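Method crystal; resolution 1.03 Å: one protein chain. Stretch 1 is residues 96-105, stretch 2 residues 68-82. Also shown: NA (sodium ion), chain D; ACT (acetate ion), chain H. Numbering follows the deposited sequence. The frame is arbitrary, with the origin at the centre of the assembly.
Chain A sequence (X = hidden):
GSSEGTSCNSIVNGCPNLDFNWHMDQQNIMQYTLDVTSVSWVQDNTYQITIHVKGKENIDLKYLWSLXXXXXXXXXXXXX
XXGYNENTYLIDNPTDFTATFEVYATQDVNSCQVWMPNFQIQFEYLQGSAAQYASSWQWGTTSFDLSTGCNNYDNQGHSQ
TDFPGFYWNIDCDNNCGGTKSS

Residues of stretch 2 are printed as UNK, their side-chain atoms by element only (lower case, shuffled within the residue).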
ATOM      1  N   ASP A  96       2.538   6.552   9.767  1.00  8.51           N
ATOM      2  CA  ASP A  96       1.375   5.870  10.323  1.00  9.23           C
ATOM      3  C   ASP A  96       0.154   6.473   9.649  1.00  8.60           C
ATOM      4  O   ASP A  96      -0.376   7.496  10.090  1.00  9.91           O
ATOM      5  CB  ASP A  96       1.282   5.987  11.851  1.00 10.51           C
ATOM      6  CG  ASP A  96       0.277   5.029  12.446  1.00 12.85           C
ATOM      7  OD1 ASP A  96      -0.631   4.608  11.712  1.00 12.30           O
ATOM      8  OD2 ASP A  96       0.419   4.698  13.630  1.00 18.25           O
ATOM      9  N   PHE A  97      -0.270   5.884   8.541  1.00  8.61           N
ATOM     10  CA  PHE A  97      -1.373   6.437   7.769  1.00  8.40           C
ATOM     11  C   PHE A  97      -2.245   5.356   7.225  1.00  7.50           C
ATOM     12  O   PHE A  97      -1.860   4.201   7.123  1.00  8.13           O
ATOM     13  CB  PHE A  97      -0.882   7.362   6.641  1.00  8.49           C
ATOM     14  CG  PHE A  97      -0.090   6.692   5.535  1.00  8.29           C
ATOM     15  CD1 PHE A  97      -0.719   6.152   4.424  1.00  8.68           C
ATOM     16  CD2 PHE A  97       1.320   6.621   5.589  1.00  9.00           C
ATOM     17  CE1 PHE A  97       0.019   5.578   3.401  1.00  9.08           C
ATOM     18  CE2 PHE A  97       2.061   6.036   4.564  1.00  9.53           C
ATOM     19  CZ  PHE A  97       1.389   5.520   3.471  1.00  9.42           C
ATOM     20  N   THR A  98      -3.447   5.775   6.868  1.00  8.06           N
ATOM     21  CA  THR A  98      -4.382   4.947   6.171  1.00  8.49           C
ATOM     22  C   THR A  98      -4.768   5.598   4.849  1.00  8.72           C
ATOM     23  O   THR A  98      -4.642   6.797   4.658  1.00 10.75           O
ATOM     24  CB  THR A  98      -5.658   4.669   6.999  1.00  9.76           C
ATOM     25  OG1 THR A  98      -6.353   5.902   7.237  1.00 13.77           O
ATOM     26  CG2 THR A  98      -5.331   3.996   8.286  1.00 10.47           C
ATOM     27  N   ALA A  99      -5.272   4.777   3.945  1.00  8.01           N
ATOM     28  CA  ALA A  99      -5.809   5.268   2.679  1.00  8.95           C
ATOM     29  C   ALA A  99      -6.889   4.317   2.238  1.00  7.68           C
ATOM     30  O   ALA A  99      -6.764   3.116   2.449  1.00  8.45           O
ATOM     31  CB  ALA A  99      -4.717   5.365   1.624  1.00  9.95           C
ATOM     32  N   THR A 100      -7.906   4.863   1.589  1.00  8.48           N
ATOM     33  CA  THR A 100      -9.011   4.075   1.036  1.00  8.11           C
ATOM     34  C   THR A 100      -9.152   4.407  -0.436  1.00  7.92           C
ATOM     35  O   THR A 100      -9.166   5.576  -0.818  1.00 10.05           O
ATOM     36  CB  THR A 100     -10.312   4.355   1.815  1.00 10.69           C
ATOM     37  OG1 THR A 100     -10.163   3.978   3.195  1.00 12.33           O
ATOM     38  CG2 THR A 100     -11.462   3.582   1.245  1.00 12.68           C
ATOM     39  N   PHE A 101      -9.242   3.388  -1.268  1.00  6.98           N
ATOM     40  CA  PHE A 101      -9.292   3.584  -2.708  1.00  6.61           C
ATOM     41  C   PHE A 101      -9.848   2.324  -3.320  1.00  6.42           C
ATOM     42  O   PHE A 101     -10.016   1.320  -2.656  1.00  7.11           O
ATOM     43  CB  PHE A 101      -7.936   3.962  -3.306  1.00  6.96           C
ATOM     44  CG  PHE A 101      -6.846   2.947  -3.052  1.00  7.14           C
ATOM     45  CD1 PHE A 101      -6.142   2.923  -1.844  1.00  8.31           C
ATOM     46  CD2 PHE A 101      -6.500   2.031  -4.024  1.00  7.73           C
ATOM     47  CE1 PHE A 101      -5.157   2.002  -1.613  1.00  8.91           C
ATOM     48  CE2 PHE A 101      -5.485   1.114  -3.793  1.00  8.42           C
ATOM     49  CZ  PHE A 101      -4.826   1.102  -2.584  1.00  8.58           C
ATOM     50  N   GLU A 102     -10.175   2.411  -4.617  1.00  6.65           N
ATOM     51  CA  GLU A 102     -10.776   1.296  -5.326  1.00  6.54           C
ATOM     52  C   GLU A 102      -9.751   0.579  -6.225  1.00  5.86           C
ATOM     53  O   GLU A 102      -8.887   1.184  -6.852  1.00  6.95           O
ATOM     54  CB  GLU A 102     -11.984   1.753  -6.137  1.00  7.34           C
ATOM     55  CG  GLU A 102     -13.150   2.128  -5.247  1.00  8.99           C
ATOM     56  CD  GLU A 102     -14.336   2.667  -6.033  1.00 11.63           C
ATOM     57  OE1 GLU A 102     -14.166   3.392  -7.021  1.00 16.23           O
ATOM     58  OE2 GLU A 102     -15.456   2.398  -5.644  1.00 19.78           O
ATOM     59  N   VAL A 103      -9.931  -0.740  -6.288  1.00  5.89           N
ATOM     60  CA  VAL A 103      -9.132  -1.592  -7.141  1.00  5.62           C
ATOM     61  C   VAL A 103     -10.061  -2.505  -7.918  1.00  5.49           C
ATOM     62  O   VAL A 103     -11.153  -2.835  -7.460  1.00  6.40           O
ATOM     63  CB  VAL A 103      -8.113  -2.434  -6.349  1.00  5.95           C
ATOM     64  CG1 VAL A 103      -7.129  -1.534  -5.624  1.00  7.21           C
ATOM     65  CG2 VAL A 103      -8.802  -3.389  -5.383  1.00  6.71           C
ATOM     66  N   TYR A 104      -9.571  -2.964  -9.065  1.00  5.59           N
ATOM     67  CA  TYR A 104     -10.196  -4.044  -9.782  1.00  5.84           C
ATOM     68  C   TYR A 104      -9.387  -5.304  -9.479  1.00  5.62           C
ATOM     69  O   TYR A 104      -8.200  -5.391  -9.806  1.00  6.76           O
ATOM     70  CB  TYR A 104     -10.173  -3.798 -11.297  1.00  6.37           C
ATOM     71  CG  TYR A 104     -10.704  -2.475 -11.773  1.00  6.44           C
ATOM     72  CD1 TYR A 104     -11.875  -1.912 -11.275  1.00  6.33           C
ATOM     73  CD2 TYR A 104     -10.032  -1.793 -12.799  1.00  6.77           C
ATOM     74  CE1 TYR A 104     -12.370  -0.715 -11.753  1.00  6.32           C
ATOM     75  CE2 TYR A 104     -10.516  -0.590 -13.271  1.00  6.71           C
ATOM     76  CZ  TYR A 104     -11.678  -0.053 -12.758  1.00  6.34           C
ATOM     77  OH  TYR A 104     -12.123   1.131 -13.268  1.00  7.07           O
ATOM     78  N   ALA A 105     -10.009  -6.255  -8.786  1.00  6.20           N
ATOM     79  CA  ALA A 105      -9.308  -7.496  -8.353  1.00  6.03           C
ATOM     80  C   ALA A 105      -9.909  -8.639  -9.103  1.00  5.89           C
ATOM     81  O   ALA A 105     -11.093  -8.942  -8.914  1.00  6.84           O
ATOM     82  CB  ALA A 105      -9.437  -7.690  -6.844  1.00  6.42           C
ATOM     83  N   UNK A  68       2.171   9.305  -2.765  1.00  8.95           N
ATOM     84  CA  UNK A  68       1.085   8.898  -3.633  1.00  9.42           C
ATOM     85  C   UNK A  68       1.174   7.427  -3.879  1.00  8.76           C
ATOM     86  O   UNK A  68       2.255   6.826  -3.887  1.00 10.32           O
ATOM     87  c   UNK A  68       2.322   9.571  -5.771  1.00 13.93           C
ATOM     88  c   UNK A  68       1.083   9.658  -4.939  1.00 11.53           C
ATOM     89  c   UNK A  68       3.352  10.445  -7.896  1.00 22.53           C
ATOM     90  c   UNK A  68       2.090  10.301  -7.099  1.00 17.86           C
ATOM     91  n   UNK A  68       3.021  11.189  -9.144  1.00 27.35           N
ATOM     92  N   UNK A  69       0.010   6.853  -4.099  1.00  8.62           N
ATOM     93  CA  UNK A  69      -0.111   5.473  -4.514  1.00  8.67           C
ATOM     94  C   UNK A  69      -0.120   5.499  -6.051  1.00  8.32           C
ATOM     95  O   UNK A  69      -0.848   6.287  -6.668  1.00  9.47           O
ATOM     96  c   UNK A  69      -1.355   3.348  -4.237  1.00  9.11           C
ATOM     97  c   UNK A  69      -1.388   4.827  -3.967  1.00  8.66           C
ATOM     98  c   UNK A  69      -1.584   5.133  -2.497  1.00 10.38           C
ATOM     99  c   UNK A  69      -2.799   4.519  -1.871  1.00 11.38           C
ATOM    100  N   UNK A  70       0.714   4.669  -6.659  1.00  8.41           N
ATOM    101  CA  UNK A  70       0.827   4.609  -8.103  1.00  9.28           C
ATOM    102  C   UNK A  70       0.699   3.177  -8.574  1.00  8.87           C
ATOM    103  O   UNK A  70       0.781   2.220  -7.796  1.00  8.96           O
ATOM    104  c   UNK A  70       2.180   5.195  -8.577  1.00 11.60           C
ATOM    105  c   UNK A  70       3.388   4.453  -7.978  1.00 13.44           C
ATOM    106  c   UNK A  70       2.238   6.687  -8.275  1.00 13.05           C
ATOM    107  c   UNK A  70       4.720   4.895  -8.532  1.00 15.53           C
ATOM    108  N   UNK A  71       0.498   3.022  -9.872  1.00  9.52           N
ATOM    109  CA  UNK A  71       0.392   1.701 -10.442  1.00 10.64           C
ATOM    110  C   UNK A  71      -0.865   0.968 -10.011  1.00  8.84           C
ATOM    111  O   UNK A  71      -0.872  -0.240  -9.983  1.00 10.01           O
ATOM    112  N   UNK A  72      -1.943   1.704  -9.708  1.00  8.46           N
ATOM    113  CA  UNK A  72      -3.149   1.077  -9.226  1.00  8.00           C
ATOM    114  C   UNK A  72      -3.978   0.605 -10.421  1.00  7.91           C
ATOM    115  O   UNK A  72      -4.209   1.346 -11.386  1.00  9.10           O
ATOM    116  c   UNK A  72      -4.013   2.044  -8.393  1.00  8.16           C
ATOM    117  c   UNK A  72      -5.314   1.390  -7.972  1.00  8.26           C
ATOM    118  c   UNK A  72      -3.238   2.486  -7.161  1.00  8.98           C
ATOM    119  N   UNK A  73      -4.414  -0.643 -10.359  1.00  7.29           N
ATOM    120  CA  UNK A  73      -5.369  -1.173 -11.305  1.00  6.97           C
ATOM    121  C   UNK A  73      -6.741  -0.928 -10.697  1.00  6.64           C
ATOM    122  O   UNK A  73      -7.145  -1.622  -9.763  1.00  6.84           O
ATOM    123  c   UNK A  73      -5.128  -2.664 -11.550  1.00  7.48           C
ATOM    124  o   UNK A  73      -3.803  -2.845 -12.068  1.00 11.11           O
ATOM    125  c   UNK A  73      -6.155  -3.225 -12.494  1.00  8.23           C
ATOM    126  N   UNK A  74      -7.434   0.089 -11.179  1.00  7.30           N
ATOM    127  CA  UNK A  74      -8.681   0.555 -10.570  1.00  6.95           C
ATOM    128  C   UNK A  74      -9.163   1.795 -11.322  1.00  7.38           C
ATOM    129  O   UNK A  74      -8.575   2.186 -12.324  1.00  8.83           O
ATOM    130  N   UNK A  75     -10.218   2.427 -10.831  1.00  7.40           N
ATOM    131  CA  UNK A  75     -10.775   3.584 -11.512  1.00  8.44           C
ATOM    132  C   UNK A  75      -9.794   4.724 -11.623  1.00  9.26           C
ATOM    133  O   UNK A  75      -9.856   5.484 -12.575  1.00 11.53           O
ATOM    134  c   UNK A  75     -11.064   1.987  -9.722  1.00  7.74           C
ATOM    135  c   UNK A  75     -12.369   2.669  -9.941  1.00 10.90           C
ATOM    136  c   UNK A  75     -12.020   3.944 -10.675  1.00  9.96           C
ATOM    137  N   UNK A  76      -8.905   4.844 -10.648  1.00  8.78           N
ATOM    138  CA  UNK A  76      -7.830   5.822 -10.659  1.00  9.55           C
ATOM    139  C   UNK A  76      -6.486   5.086 -10.558  1.00  9.06           C
ATOM    140  O   UNK A  76      -6.267   4.280  -9.651  1.00  9.70           O
ATOM    141  c   UNK A  76      -9.236   7.589  -9.511  1.00 14.16           C
ATOM    142  c   UNK A  76      -9.125   8.748 -10.472  1.00 23.04           C
ATOM    143  c   UNK A  76      -7.981   6.763  -9.467  1.00 10.95           C
ATOM    144  n   UNK A  76      -8.158  11.146 -10.581  1.00 36.24           N
ATOM    145  c   UNK A  76      -8.053   9.753 -10.027  1.00 29.30           C
ATOM    146  N   UNK A  77      -5.580   5.370 -11.488  1.00  9.64           N
ATOM    147  CA  UNK A  77      -4.280   4.743 -11.466  1.00  9.47           C
ATOM    148  C   UNK A  77      -3.312   5.292 -10.435  1.00  9.94           C
ATOM    149  O   UNK A  77      -2.362   4.630 -10.028  1.00 10.51           O
ATOM    150  N   UNK A  78      -3.557   6.532 -10.043  1.00  9.89           N
ATOM    151  CA  UNK A  78      -2.804   7.224  -9.031  1.00 10.75           C
ATOM    152  C   UNK A  78      -3.775   7.731  -7.969  1.00 10.01           C
ATOM    153  O   UNK A  78      -4.865   8.250  -8.275  1.00 12.05           O
ATOM    154  c   UNK A  78      -1.311   9.260  -8.595  1.00 14.41           C
ATOM    155  o   UNK A  78      -1.072   7.904 -10.578  1.00 15.07           O
ATOM    156  c   UNK A  78      -2.027   8.413  -9.649  1.00 13.95           C
ATOM    157  N   UNK A  79      -3.352   7.598  -6.711  1.00  9.04           N
ATOM    158  CA  UNK A  79      -4.084   8.135  -5.566  1.00  9.89           C
ATOM    159  C   UNK A  79      -3.141   9.029  -4.799  1.00  9.13           C
ATOM    160  O   UNK A  79      -2.254   8.568  -4.095  1.00  9.51           O
ATOM    161  c   UNK A  79      -5.457   6.028  -5.450  1.00 11.94           C
ATOM    162  c   UNK A  79      -4.639   7.021  -4.643  1.00 10.52           C
ATOM    163  c   UNK A  79      -5.481   7.627  -3.546  1.00 12.13           C
ATOM    164  N   UNK A  80      -3.299  10.330  -4.996  1.00 10.76           N
ATOM    165  CA  UNK A  80      -2.487  11.276  -4.267  1.00 10.59           C
ATOM    166  C   UNK A  80      -2.883  11.303  -2.800  1.00 10.10           C
ATOM    167  O   UNK A  80      -4.056  11.457  -2.468  1.00 12.03           O
ATOM    168  c   UNK A  80      -0.215  13.405  -5.272  1.00 13.97           C
ATOM    169  c   UNK A  80      -1.490  13.604  -4.470  1.00 13.63           C
ATOM    170  n   UNK A  80       0.914  13.535  -4.607  1.00 14.75           N
ATOM    171  o   UNK A  80      -0.246  13.142  -6.470  1.00 17.40           O
ATOM    172  c   UNK A  80      -2.625  12.669  -4.878  1.00 13.10           C
ATOM    173  N   UNK A  81      -1.897  11.170  -1.912  1.00  9.80           N
ATOM    174  CA  UNK A  81      -2.156  11.225  -0.461  1.00 10.00           C
ATOM    175  C   UNK A  81      -1.648  12.514   0.152  1.00  9.98           C
ATOM    176  O   UNK A  81      -2.267  13.042   1.062  1.00 11.14           O
ATOM    177  c   UNK A  81      -1.557  10.028   0.289  1.00  9.96           C
ATOM    178  c   UNK A  81      -3.582   8.561  -0.101  1.00 11.38           C
ATOM    179  c   UNK A  81      -1.400   7.577   0.601  1.00 10.11           C
ATOM    180  c   UNK A  81      -2.069   8.678  -0.201  1.00 10.18           C
ATOM    181  N   UNK A  82      -0.537  13.024  -0.368  1.00 10.58           N
ATOM    182  CA  UNK A  82       0.034  14.248   0.128  1.00 11.29           C
ATOM    183  C   UNK A  82       0.813  14.882  -0.999  1.00 11.56           C
ATOM    184  O   UNK A  82       1.581  14.222  -1.697  1.00 12.65           O
ATOM    185  c   UNK A  82       1.333  15.192   2.077  1.00 12.30           C
ATOM    186  c   UNK A  82       0.869  16.722   3.871  1.00 15.86           C
ATOM    187  c   UNK A  82       0.967  13.975   1.292  1.00 11.11           C
ATOM    188  o   UNK A  82       2.396  18.474   4.344  1.00 23.30           O
ATOM    189  c   UNK A  82       2.849  16.986   2.549  1.00 15.56           C
ATOM    190  c   UNK A  82       2.039  17.390   3.584  1.00 16.79           C
ATOM    191  c   UNK A  82       0.525  15.626   3.105  1.00 13.33           C
ATOM    192  c   UNK A  82       2.487  15.896   1.798  1.00 13.15           C
TER
HETATM  193 NA    NA D1209      -5.573  11.286  -6.554  1.00 32.91          NA
HETATM  194  C   ACT H1213      -5.619   8.657 -12.909  1.00 18.97           C
HETATM  195  O   ACT H1213      -6.220   7.580 -13.322  1.00 25.46           O
HETATM  196  OXT ACT H1213      -5.139   8.584 -11.720  1.00 26.11           O
HETATM  197  CH3 ACT H1213      -5.433   9.840 -13.790  1.00 29.36           C
HETATM  198  O   HOH W   1      -8.366   3.544  -8.062  1.00  8.04           O
HETATM  199  O   HOH W   2      -7.602   9.718  -5.695  0.50 23.05           O
HETATM  200  O   HOH W   3      -4.930  13.919  -7.565  1.00 55.43           O

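Position 68 carries four carbons in a row ending in a nitrogen, extended and out of reach of stretch 1; it is Lys68. At 69 four carbons fork at the first, one arm being two carbons long, and the side chain points toward stretch 1, meeting the Phe101 ring and the methyl of Ala99. This is Ile69, whose CD1 lies 3.5 Å from Phe101 CE1. Position 70 has the same fork and the same long arm but lies out of reach: Ile70. Position 71 has no side-chain atoms, and its phi of 68° by itself favours glycine, Gly71.

At 72 one carbon carries two more, directed at Phe101 and Val103, which gives Val72; its CG1 is 4.2 Å from Val103 CG1. Position 73 has one carbon bearing an oxygen and a carbon, the pattern of Thr73, and its main contact is made by the backbone. Position 74 has no side chain beside Glu102 and Tyr104. An ideal CB there would fall 2.3 Å from Glu102 O, a clash, so the absence fits the close packing of Gly74. At 75 three carbons close a ring onto the backbone N, next to Tyr104: Pro75, with CD 3.6 Å from Tyr104 CE1.

Position 76 bears four carbons ending in nitrogen, the end leading away from stretch 1: Lys76. Position 77 lacks a side chain although there is room for a CB; it is Gly77, and its N donates to acetate O at 2.9 Å. At 78 one carbon carries an oxygen and a carbon, out of reach: Thr78. Position 79 has one carbon bearing two, pointing toward Phe101, hence Val79, with CG2 3.9 Å from Phe101 CB. Position 80 has three carbons, the third holding oxygen and nitrogen, out of reach: Gln80. At 81 four carbons fork at the second and reach Phe97 and Ala99, identifying Leu81, whose CD1 lies 3.7 Å from Phe97 CE1. Position 82 has one carbon and a six-carbon ring bearing oxygen, out of reach: Tyr82.

The contact has two parts. Strands 96-104 and 79-81 run nearly antiparallel, 9.2 Å apart at closest approach, a gap filled by apolar side chains around Phe97, Ala99 and Phe101. Toward Tyr104 the backbones converge: Tyr104 N donates to Thr73 O at 2.9 Å, and Gly74 CA sits 3.5 Å from the centroid of the Tyr104 ring, over its face. Water 1 links Lys76 N (2.9 Å) to Glu102 O (2.7 Å).

Stretch 2 (68-82) KIIGVTGPKGTVQLY
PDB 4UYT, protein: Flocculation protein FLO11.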